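Local coordinates for histone acetyltransferase, ELP3 family (Methanocaldococcus infernus, PDB 6IA8), which forms 5-carboxymethyluridine at wobble position 34 of tRNAs from acetyl-CoA and S-adenosylmethionine, with a [4Fe-4S] cluster as cofactor, at residues L394-Y399 and E483-K488; G61-A66 and E123-V128; T143-E148 and N203-L208; L255-P260 and K269-I274. All blocks are in the same frame, centred on the assembly; numbering follows the deposited sequence. Where two conformers were deposited one is given.

Interaction 1. Residues L394-Y399 and E483-K488; sequences LVREDY and EEFGKK
Arg-396 and Glu-484 approach from opposite directions and form a two-pronged, end-on salt bridge. NH1 of Arg-396 donates a nearly straight bond to OE1 of Glu-484 (2.9 Å), and NH2 donates a more bent bond to OE2 of Glu-484 (2.8 Å). The two planes lie 32° apart; OE1 is met on its syn side, whereas OE2 is met from above the carboxylate plane. The arginine's extended chain, its CG anti to the backbone N (chi1 171°), carries the charge clear of the strand. Asp-398 takes the side of the same guanidinium: NE of Arg-396 binds OD1 of Asp-398 (2.8 Å), while NH2 divides its bonds between OE2 of Glu-484 and OD2 of Asp-398. Four bonds thus fix the group's rotation. A leucine in place of Arg-396 would probably leave both carboxylates without their mate and let them repel each other.

Beside the charged network, NH2 of Arg-396 makes a slight van der Waals touch at the ring edge of Phe-485, 4.1 Å from CE1. Arg-396 and Phe-485 both rest on Ile-480 of helix 469-484, so the network fastens the C-terminal end of this GNAT-domain helix to strand 392-401, an outermost strand paired with strand 404-413.

Interaction 2. Residues G61-A66 and E123-V128; sequences GVAVVA and EQLEKV
Ala-63 and Leu-125 show how little side chain is needed to seat a helix on a strand. CD1 of Leu-125 touches CB of Ala-63 at 3.6 Å, and the same methyl lies 4.2 Å from the carbonyl O of Val-64, so a single branch of the leucine carries the contact. The small alanine lets the backbones come near, with CA of Ala-63 and CA of Leu-125 7.8 Å apart. No hydrogen bond crosses between the segments.

Leu-125 points its side chain at the strand, CG anti to the carbonyl carbon (chi1 -72°). It is steadied by His-130 and Thr-132, which lie in the loop that follows the helix. Val-65, on the same face of the strand as Ala-63, extends the apolar surface by packing against Thr-118 and Arg-121 of helix 114-127 and against Ile-135. Val-64 belongs to the other face and touches Glu-136 and Ile-138.

The strand itself is positioned by backbone hydrogen bonds: Ala-63 pairs with Lys-134 and Glu-136, and Val-65 with Glu-136 and Ile-138. Lys-134, an acetyl-CoA-binding residue by similarity, has its side chain about 7 Å from that of Ala-63. Strand 63-68, helix 114-127 and strand 134-140 make a beta-alpha-beta crossover of the radical SAM core, a member of the TIM-barrel clan. The helix lies against the sheet at strand 63-68, an outermost strand of the parallel sheet, which has strand 134-140 beside it.

Interaction 3. Residues T143-E148 and N203-L208; sequences TFPARE and NQMLKL
On the helix whose Leu-208 meets Phe-144, the ammonium NZ of Lys-207 is gripped by two groups: OE1 of Gln-204, one helical turn earlier, and the carboxylate of Asp-153 in helix 149-164. The bond from NZ of Lys-207 to OE1 of Gln-204 measures 3.0 Å and falls in the carbonyl plane on a lone pair (C=O...N angle 135°). The amide's other end, NE2, also binds Asp-153, so one aspartate holds both side chains and keeps the amide from turning.

Between the two segments themselves the contact is apolar. CD1 of Leu-208 meets the edge of the Phe-144 ring at CE2 (3.7 Å), the two side chains coming from opposite directions. With CG anti to the backbone N (chi1 -172°), the phenylalanine swings its ring to the helix although its first bond does not head there. Alongside, CG of Pro-145 stands 4.3 Å from SD of Met-205, a looser touch.

Two successive beta-alpha units of the radical SAM core meet here, the loop after strand 134-140 and helix 199-208. Ile-190 of strand 184-192, the strand that precedes this helix, touches Phe-144, Pro-145 and Met-205 alike. The loop is shaped by a short 3-10 segment, in which N of Ala-146 binds O of Thr-143 at 3.0 Å. Beyond it, Arg-147 makes a cation-pi contact with Tyr-151, and Glu-148 occupies the N-cap position of helix 149-164.

Interaction 4. Residues L255-P260 and K269-I274; sequences LMPGMP and KMFKEI
Leu-255 and Ile-274 reach toward each other tip to tip, and here the contact is tightest. CD1 of Leu-255 lies 3.6 Å from CD1 of Ile-274, and its sister methyl CD2 is 3.8 Å from the same isoleucine atom, so the leucine fork straddles one methyl. CD1 of Leu-255 also touches CE1 of Phe-271 at 3.7 Å, which places the leucine against both side chains at once. Phe-271, with CG anti to the carbonyl carbon (chi1 -74°), brings only the far end of its ring to the loop. There Pro-257 crosses it at about a right angle and sets CG at the ring edge, 4.0 Å from CZ of Phe-271.

Toward the start of segment 269-274 the fit slackens. Met-270 points at the loop and is buried, yet its side chain makes no close touch with it. On the outer side of the helix Lys-269 and Lys-272 are exposed, and Lys-269 is poorly ordered. The loop is tied to the earlier part of the helix by a hydrogen bond from N of Gly-258 to Asp-267.

Strand 250-255, the loop and helix 264-276 form one beta-alpha unit of the radical SAM core. Val-217 and Val-285 of the flanking strands 212-218 and 284-287 press on Leu-255, while Val-318 and Ala-322 of helix 312-325 pack on Phe-271.

Overall arrangement
Interactions 2, 3 and 4 follow one another along the radical SAM core, each joining a helix to a strand or loop of its parallel sheet, whereas interaction 1 braces the acetyltransferase domain. Interactions 1 and 2 lie on opposite sides of the chain's centre, their centres 37 Å apart, and interactions 2 and 4 are likewise opposed at 33 Å. Interaction 4 comes closest to interaction 1, with nearest atoms about 8 Å apart. Of the four, interaction 2 stands near the probable acetyl-CoA site: the side chain of Val-64 is about 10 Å from that of His-447 in the acetyltransferase domain. Interactions 1, 3 and 4 are structural packing away from the annotated sites.

Interaction 1. Residues L394-Y399 and E483-K488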
# COMPACT_ATOMS: atom_id res chain seq x y z
N LEU A 394 -17.98 -7.83 -13.80
CA LEU A 394 -17.88 -7.00 -12.60
C LEU A 394 -18.20 -7.87 -11.40
O LEU A 394 -19.29 -8.43 -11.34
CB LEU A 394 -18.84 -5.81 -12.66
CG LEU A 394 -18.39 -4.56 -11.90
CD1 LEU A 394 -19.33 -3.38 -12.19
CD2 LEU A 394 -18.30 -4.80 -10.42
N VAL A 395 -17.26 -8.03 -10.49
CA VAL A 395 -17.38 -8.95 -9.35
C VAL A 395 -17.40 -8.14 -8.07
O VAL A 395 -16.84 -7.04 -8.00
CB VAL A 395 -16.20 -9.96 -9.32
CG1 VAL A 395 -16.29 -10.85 -8.09
CG2 VAL A 395 -16.18 -10.80 -10.60
N ARG A 396 -18.08 -8.65 -7.06
CA ARG A 396 -18.18 -7.94 -5.79
C ARG A 396 -17.91 -8.90 -4.65
O ARG A 396 -18.41 -10.02 -4.65
CB ARG A 396 -19.57 -7.32 -5.59
CG ARG A 396 -19.80 -6.75 -4.19
CD ARG A 396 -21.14 -6.04 -4.14
NE ARG A 396 -21.52 -5.69 -2.76
CZ ARG A 396 -22.67 -5.12 -2.43
NH1 ARG A 396 -23.54 -4.83 -3.38
NH2 ARG A 396 -22.93 -4.84 -1.16
N GLU A 397 -17.18 -8.44 -3.64
CA GLU A 397 -16.94 -9.21 -2.42
C GLU A 397 -16.94 -8.24 -1.25
O GLU A 397 -16.21 -7.24 -1.29
CB GLU A 397 -15.59 -9.92 -2.49
CG GLU A 397 -15.24 -10.72 -1.24
CD GLU A 397 -13.90 -11.40 -1.39
OE1 GLU A 397 -13.23 -11.26 -2.44
OE2 GLU A 397 -13.51 -12.09 -0.45
N ASP A 398 -17.74 -8.54 -0.22
CA ASP A 398 -17.88 -7.70 0.96
C ASP A 398 -17.19 -8.37 2.15
O ASP A 398 -17.16 -9.60 2.27
CB ASP A 398 -19.35 -7.48 1.32
CG ASP A 398 -20.12 -6.63 0.28
OD1 ASP A 398 -19.58 -6.30 -0.79
OD2 ASP A 398 -21.25 -6.25 0.58
N TYR A 399 -16.71 -7.53 3.08
CA TYR A 399 -16.22 -8.07 4.35
C TYR A 399 -16.35 -7.03 5.44
O TYR A 399 -16.43 -5.83 5.18
CB TYR A 399 -14.78 -8.58 4.24
CG TYR A 399 -13.76 -7.61 3.71
CD1 TYR A 399 -13.63 -7.41 2.34
CD2 TYR A 399 -12.90 -6.91 4.58
CE1 TYR A 399 -12.68 -6.52 1.83
CE2 TYR A 399 -11.91 -6.01 4.07
CZ TYR A 399 -11.84 -5.84 2.68
OH TYR A 399 -10.91 -5.03 2.10
N GLU A 483 -28.37 3.30 -3.65
CA GLU A 483 -29.55 2.45 -3.71
C GLU A 483 -29.55 1.40 -2.62
O GLU A 483 -30.62 1.04 -2.10
CB GLU A 483 -29.64 1.79 -5.09
CG GLU A 483 -29.78 2.76 -6.25
CD GLU A 483 -29.94 2.06 -7.60
OE1 GLU A 483 -29.77 0.83 -7.67
OE2 GLU A 483 -30.25 2.76 -8.58
N GLU A 484 -28.39 0.89 -2.25
CA GLU A 484 -28.31 -0.20 -1.29
C GLU A 484 -28.06 0.27 0.13
O GLU A 484 -28.64 -0.28 1.06
CB GLU A 484 -27.22 -1.19 -1.69
CG GLU A 484 -27.04 -2.37 -0.73
CD GLU A 484 -26.12 -3.45 -1.31
OE1 GLU A 484 -25.88 -3.42 -2.54
OE2 GLU A 484 -25.61 -4.29 -0.55
N PHE A 485 -27.20 1.28 0.32
CA PHE A 485 -26.88 1.77 1.66
C PHE A 485 -27.55 3.10 1.98
O PHE A 485 -27.41 3.59 3.11
CB PHE A 485 -25.36 1.88 1.81
CG PHE A 485 -24.67 0.55 1.85
CD1 PHE A 485 -24.29 -0.05 0.68
CD2 PHE A 485 -24.42 -0.09 3.05
CE1 PHE A 485 -23.66 -1.30 0.71
CE2 PHE A 485 -23.78 -1.32 3.08
CZ PHE A 485 -23.40 -1.92 1.92
N GLY A 486 -28.31 3.66 1.04
CA GLY A 486 -29.04 4.89 1.31
C GLY A 486 -28.19 6.09 1.65
O GLY A 486 -28.67 7.01 2.31
N LYS A 487 -26.94 6.14 1.19
CA LYS A 487 -26.08 7.28 1.44
C LYS A 487 -26.42 8.41 0.48
O LYS A 487 -27.02 8.19 -0.57
CB LYS A 487 -24.61 6.89 1.28
CG LYS A 487 -24.21 5.70 2.15
CD LYS A 487 -24.45 5.97 3.62
CE LYS A 487 -23.84 4.86 4.50
NZ LYS A 487 -24.03 5.10 5.95
N LYS A 488 -26.04 9.63 0.86
CA LYS A 488 -26.34 10.82 0.08
C LYS A 488 -25.10 11.50 -0.50
O LYS A 488 -25.23 12.38 -1.35
CB LYS A 488 -27.12 11.83 0.94
CG LYS A 488 -28.47 11.31 1.45
CD LYS A 488 -29.37 10.80 0.32
CE LYS A 488 -29.69 11.88 -0.70
NZ LYS A 488 -30.53 11.36 -1.82

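Interaction 2. Residues G61-A66 and E123-V128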
# COMPACT_ATOMS: atom_id res chain seq x y z
N GLY A 61 3.76 1.55 -15.27
CA GLY A 61 3.39 2.89 -15.68
C GLY A 61 3.49 3.91 -14.57
O GLY A 61 3.48 5.11 -14.85
N VAL A 62 3.55 3.45 -13.31
CA VAL A 62 3.67 4.33 -12.15
C VAL A 62 5.09 4.20 -11.61
O VAL A 62 5.54 3.09 -11.29
CB VAL A 62 2.63 3.99 -11.07
CG1 VAL A 62 2.83 4.88 -9.85
CG2 VAL A 62 1.22 4.13 -11.62
N ALA A 63 5.79 5.32 -11.50
CA ALA A 63 7.14 5.35 -10.97
C ALA A 63 7.10 5.47 -9.46
O ALA A 63 6.45 6.37 -8.92
CB ALA A 63 7.92 6.52 -11.56
N VAL A 64 7.81 4.58 -8.78
CA VAL A 64 7.89 4.63 -7.32
C VAL A 64 9.11 5.45 -6.93
O VAL A 64 10.23 5.12 -7.33
CB VAL A 64 7.97 3.22 -6.72
CG1 VAL A 64 8.16 3.33 -5.22
CG2 VAL A 64 6.70 2.42 -7.04
N VAL A 65 8.89 6.51 -6.18
CA VAL A 65 9.95 7.42 -5.75
C VAL A 65 9.96 7.35 -4.23
O VAL A 65 9.11 7.94 -3.57
CB VAL A 65 9.72 8.85 -6.24
CG1 VAL A 65 10.70 9.83 -5.64
CG2 VAL A 65 9.75 8.93 -7.79
N ALA A 66 10.92 6.62 -3.68
CA ALA A 66 11.05 6.44 -2.24
C ALA A 66 12.15 7.36 -1.72
O ALA A 66 13.28 7.31 -2.22
CB ALA A 66 11.40 4.99 -1.92
N GLU A 123 15.16 11.42 -12.57
CA GLU A 123 16.13 11.42 -13.66
C GLU A 123 16.70 10.02 -13.88
O GLU A 123 16.91 9.60 -15.02
CB GLU A 123 17.25 12.42 -13.37
CG GLU A 123 16.77 13.86 -13.30
CD GLU A 123 16.11 14.32 -14.59
OE1 GLU A 123 16.76 14.21 -15.66
OE2 GLU A 123 14.96 14.79 -14.54
N GLN A 124 16.99 9.29 -12.80
CA GLN A 124 17.50 7.93 -12.93
C GLN A 124 16.51 7.03 -13.64
O GLN A 124 16.90 6.18 -14.45
CB GLN A 124 17.84 7.41 -11.53
CG GLN A 124 18.13 5.95 -11.41
CD GLN A 124 18.20 5.51 -9.95
OE1 GLN A 124 17.86 4.37 -9.62
NE2 GLN A 124 18.61 6.41 -9.07
N LEU A 125 15.21 7.21 -13.36
CA LEU A 125 14.19 6.40 -14.03
C LEU A 125 14.05 6.81 -15.49
O LEU A 125 13.90 5.96 -16.37
CB LEU A 125 12.85 6.53 -13.30
CG LEU A 125 12.78 5.80 -11.95
CD1 LEU A 125 11.51 6.18 -11.19
CD2 LEU A 125 12.86 4.29 -12.12
N GLU A 126 14.10 8.11 -15.78
CA GLU A 126 14.08 8.56 -17.16
C GLU A 126 15.28 8.04 -17.94
O GLU A 126 15.16 7.76 -19.13
CB GLU A 126 14.05 10.09 -17.22
CG GLU A 126 12.77 10.71 -16.65
CD GLU A 126 12.83 12.23 -16.64
OE1 GLU A 126 11.75 12.86 -16.69
OE2 GLU A 126 13.95 12.78 -16.59
N LYS A 127 16.42 7.87 -17.27
CA LYS A 127 17.61 7.38 -17.96
C LYS A 127 17.38 6.00 -18.57
O LYS A 127 17.98 5.68 -19.61
CB LYS A 127 18.80 7.31 -17.00
CG LYS A 127 19.52 8.63 -16.77
N VAL A 128 16.55 5.18 -17.94
CA VAL A 128 16.33 3.80 -18.38
C VAL A 128 14.97 3.64 -19.06
O VAL A 128 14.47 2.52 -19.18
CB VAL A 128 16.48 2.83 -17.20
CG1 VAL A 128 16.52 1.39 -17.68
CG2 VAL A 128 17.73 3.16 -16.40

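Interaction 3. Residues T143-E148 and N203-L208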
# COMPACT_ATOMS: atom_id res chain seq x y z
N THR A 143 9.18 7.62 11.38
CA THR A 143 9.01 8.65 12.38
C THR A 143 8.45 9.94 11.81
O THR A 143 8.33 10.93 12.56
CB THR A 143 10.36 8.93 13.06
OG1 THR A 143 11.30 9.41 12.09
CG2 THR A 143 10.91 7.67 13.71
N PHE A 144 8.11 9.96 10.52
CA PHE A 144 7.71 11.22 9.88
C PHE A 144 6.53 11.88 10.57
O PHE A 144 6.58 13.11 10.79
CB PHE A 144 7.42 10.94 8.40
CG PHE A 144 7.19 12.19 7.57
CD1 PHE A 144 8.21 13.08 7.34
CD2 PHE A 144 5.95 12.44 7.00
CE1 PHE A 144 7.99 14.19 6.57
CE2 PHE A 144 5.72 13.53 6.23
CZ PHE A 144 6.74 14.41 6.00
N PRO A 145 5.48 11.16 10.97
CA PRO A 145 4.33 11.83 11.61
C PRO A 145 4.64 12.38 12.98
O PRO A 145 3.85 13.18 13.49
CB PRO A 145 3.27 10.72 11.69
CG PRO A 145 3.68 9.69 10.66
CD PRO A 145 5.19 9.74 10.67
N ALA A 146 5.76 12.00 13.58
CA ALA A 146 6.17 12.55 14.86
C ALA A 146 7.05 13.79 14.71
O ALA A 146 7.31 14.47 15.71
CB ALA A 146 6.93 11.51 15.69
N ARG A 147 7.52 14.09 13.50
CA ARG A 147 8.32 15.29 13.29
C ARG A 147 7.45 16.55 13.39
O ARG A 147 6.22 16.51 13.32
CB ARG A 147 9.01 15.25 11.92
CG ARG A 147 9.90 14.03 11.70
CD ARG A 147 11.14 14.09 12.57
NE ARG A 147 12.02 15.19 12.19
CZ ARG A 147 12.95 15.12 11.24
NH1 ARG A 147 13.14 14.00 10.57
NH2 ARG A 147 13.72 16.18 10.99
N GLU A 148 8.12 17.69 13.56
CA GLU A 148 7.43 18.96 13.58
C GLU A 148 6.62 19.13 12.29
O GLU A 148 7.07 18.78 11.20
CB GLU A 148 8.43 20.11 13.72
CG GLU A 148 9.67 19.82 14.57
CD GLU A 148 10.81 19.19 13.76
OE1 GLU A 148 10.72 17.98 13.46
OE2 GLU A 148 11.78 19.91 13.40
N ASN A 203 -5.15 13.83 10.46
CA ASN A 203 -5.49 15.12 9.86
C ASN A 203 -4.29 15.70 9.10
O ASN A 203 -4.42 16.20 7.98
CB ASN A 203 -5.96 16.11 10.93
CG ASN A 203 -7.31 15.75 11.51
OD1 ASN A 203 -8.11 15.07 10.88
ND2 ASN A 203 -7.57 16.22 12.72
N GLN A 204 -3.10 15.65 9.72
CA GLN A 204 -1.90 16.18 9.08
C GLN A 204 -1.55 15.38 7.83
O GLN A 204 -1.22 15.94 6.77
CB GLN A 204 -0.75 16.20 10.09
CG GLN A 204 0.63 16.39 9.51
CD GLN A 204 0.86 17.76 8.90
OE1 GLN A 204 0.04 18.67 9.01
NE2 GLN A 204 1.98 17.90 8.23
N MET A 205 -1.66 14.05 7.90
CA MET A 205 -1.34 13.25 6.72
C MET A 205 -2.29 13.55 5.58
O MET A 205 -1.86 13.63 4.43
CB MET A 205 -1.34 11.77 7.08
CG MET A 205 -0.11 11.39 7.92
SD MET A 205 0.04 9.66 8.34
CE MET A 205 -1.48 9.40 9.11
N LEU A 206 -3.58 13.70 5.87
CA LEU A 206 -4.52 14.11 4.83
C LEU A 206 -4.16 15.48 4.26
O LEU A 206 -4.27 15.71 3.05
CB LEU A 206 -5.94 14.12 5.39
CG LEU A 206 -6.53 12.75 5.70
CD1 LEU A 206 -7.76 12.86 6.59
CD2 LEU A 206 -6.86 12.08 4.39
N LYS A 207 -3.75 16.43 5.12
CA LYS A 207 -3.33 17.74 4.62
C LYS A 207 -2.19 17.60 3.63
O LYS A 207 -2.11 18.35 2.65
CB LYS A 207 -2.92 18.63 5.80
CG LYS A 207 -2.79 20.12 5.43
CD LYS A 207 -2.25 20.94 6.61
CE LYS A 207 -0.73 20.88 6.68
NZ LYS A 207 -0.18 21.43 7.94
N LEU A 208 -1.26 16.68 3.89
CA LEU A 208 -0.12 16.49 3.01
C LEU A 208 -0.50 15.87 1.68
O LEU A 208 0.30 15.90 0.74
CB LEU A 208 0.91 15.60 3.70
CG LEU A 208 1.54 16.10 4.99
CD1 LEU A 208 2.39 15.05 5.65
CD2 LEU A 208 2.36 17.37 4.73

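Interaction 4. Residues L255-P260 and K269-I274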
# COMPACT_ATOMS: atom_id res chain seq x y z
N LEU A 255 4.84 -6.70 8.37
CA LEU A 255 4.79 -7.87 9.25
C LEU A 255 6.09 -8.66 9.17
O LEU A 255 6.67 -8.80 8.09
CB LEU A 255 3.61 -8.79 8.91
CG LEU A 255 2.23 -8.15 8.97
CD1 LEU A 255 1.18 -9.01 8.27
CD2 LEU A 255 1.84 -7.91 10.45
N MET A 256 6.55 -9.16 10.32
CA MET A 256 7.83 -9.85 10.41
C MET A 256 7.64 -11.25 10.98
O MET A 256 7.64 -11.42 12.22
CB MET A 256 8.82 -9.06 11.26
CG MET A 256 9.50 -7.90 10.55
SD MET A 256 10.99 -7.42 11.43
CE MET A 256 10.34 -7.03 13.03
N PRO A 257 7.52 -12.27 10.15
CA PRO A 257 7.57 -13.64 10.66
C PRO A 257 8.90 -13.90 11.36
O PRO A 257 9.93 -13.30 11.04
CB PRO A 257 7.42 -14.52 9.41
CG PRO A 257 6.87 -13.60 8.36
CD PRO A 257 7.42 -12.22 8.68
N GLY A 258 8.87 -14.81 12.33
CA GLY A 258 10.08 -15.31 12.95
C GLY A 258 10.73 -14.38 13.96
O GLY A 258 11.96 -14.44 14.18
N MET A 259 9.94 -13.52 14.59
CA MET A 259 10.46 -12.68 15.66
C MET A 259 10.74 -13.50 16.91
O MET A 259 10.21 -14.60 17.07
CB MET A 259 9.46 -11.57 15.99
CG MET A 259 9.35 -10.52 14.90
SD MET A 259 8.05 -9.35 15.23
CE MET A 259 8.75 -8.35 16.55
N PRO A 260 11.56 -12.98 17.82
CA PRO A 260 11.81 -13.69 19.08
C PRO A 260 10.50 -14.00 19.79
O PRO A 260 9.60 -13.17 19.87
CB PRO A 260 12.66 -12.70 19.89
CG PRO A 260 13.38 -11.89 18.85
CD PRO A 260 12.42 -11.79 17.67
N LYS A 269 -0.86 -18.61 12.44
CA LYS A 269 -2.09 -18.15 13.06
C LYS A 269 -2.23 -16.64 12.95
O LYS A 269 -3.34 -16.13 12.75
CB LYS A 269 -2.15 -18.60 14.52
CG LYS A 269 -2.41 -20.10 14.67
CD LYS A 269 -2.61 -20.51 16.12
CE LYS A 269 -3.15 -21.93 16.23
NZ LYS A 269 -4.53 -22.06 15.70
N MET A 270 -1.11 -15.92 13.05
CA MET A 270 -1.17 -14.47 12.90
C MET A 270 -1.73 -14.09 11.53
O MET A 270 -2.57 -13.18 11.40
CB MET A 270 0.23 -13.87 13.09
CG MET A 270 0.34 -12.44 12.57
SD MET A 270 1.84 -11.56 13.13
CE MET A 270 3.12 -12.35 12.20
N PHE A 271 -1.21 -14.70 10.47
CA PHE A 271 -1.72 -14.35 9.14
C PHE A 271 -3.20 -14.70 8.99
O PHE A 271 -3.96 -13.94 8.37
CB PHE A 271 -0.86 -15.01 8.07
CG PHE A 271 0.48 -14.32 7.91
CD1 PHE A 271 0.58 -13.09 7.29
CD2 PHE A 271 1.63 -14.91 8.41
CE1 PHE A 271 1.81 -12.46 7.17
CE2 PHE A 271 2.86 -14.28 8.32
CZ PHE A 271 2.96 -13.06 7.69
N LYS A 272 -3.61 -15.86 9.50
CA LYS A 272 -5.02 -16.21 9.43
C LYS A 272 -5.85 -15.14 10.15
O LYS A 272 -6.89 -14.68 9.64
CB LYS A 272 -5.26 -17.61 10.02
CG LYS A 272 -6.70 -18.05 10.01
CD LYS A 272 -6.83 -19.52 10.42
CE LYS A 272 -8.30 -19.94 10.56
NZ LYS A 272 -8.44 -21.36 10.98
N GLU A 273 -5.38 -14.73 11.32
CA GLU A 273 -6.14 -13.79 12.13
C GLU A 273 -6.23 -12.44 11.44
O GLU A 273 -7.29 -11.81 11.47
CB GLU A 273 -5.52 -13.64 13.51
CG GLU A 273 -6.37 -12.86 14.48
CD GLU A 273 -5.82 -12.89 15.89
OE1 GLU A 273 -5.03 -13.81 16.20
OE2 GLU A 273 -6.18 -11.98 16.67
N ILE A 274 -5.15 -11.98 10.79
CA ILE A 274 -5.13 -10.67 10.16
C ILE A 274 -6.14 -10.59 9.02
O ILE A 274 -6.62 -9.48 8.69
CB ILE A 274 -3.69 -10.37 9.67
CG1 ILE A 274 -2.83 -9.97 10.89
CG2 ILE A 274 -3.68 -9.32 8.62
CD1 ILE A 274 -1.34 -9.92 10.63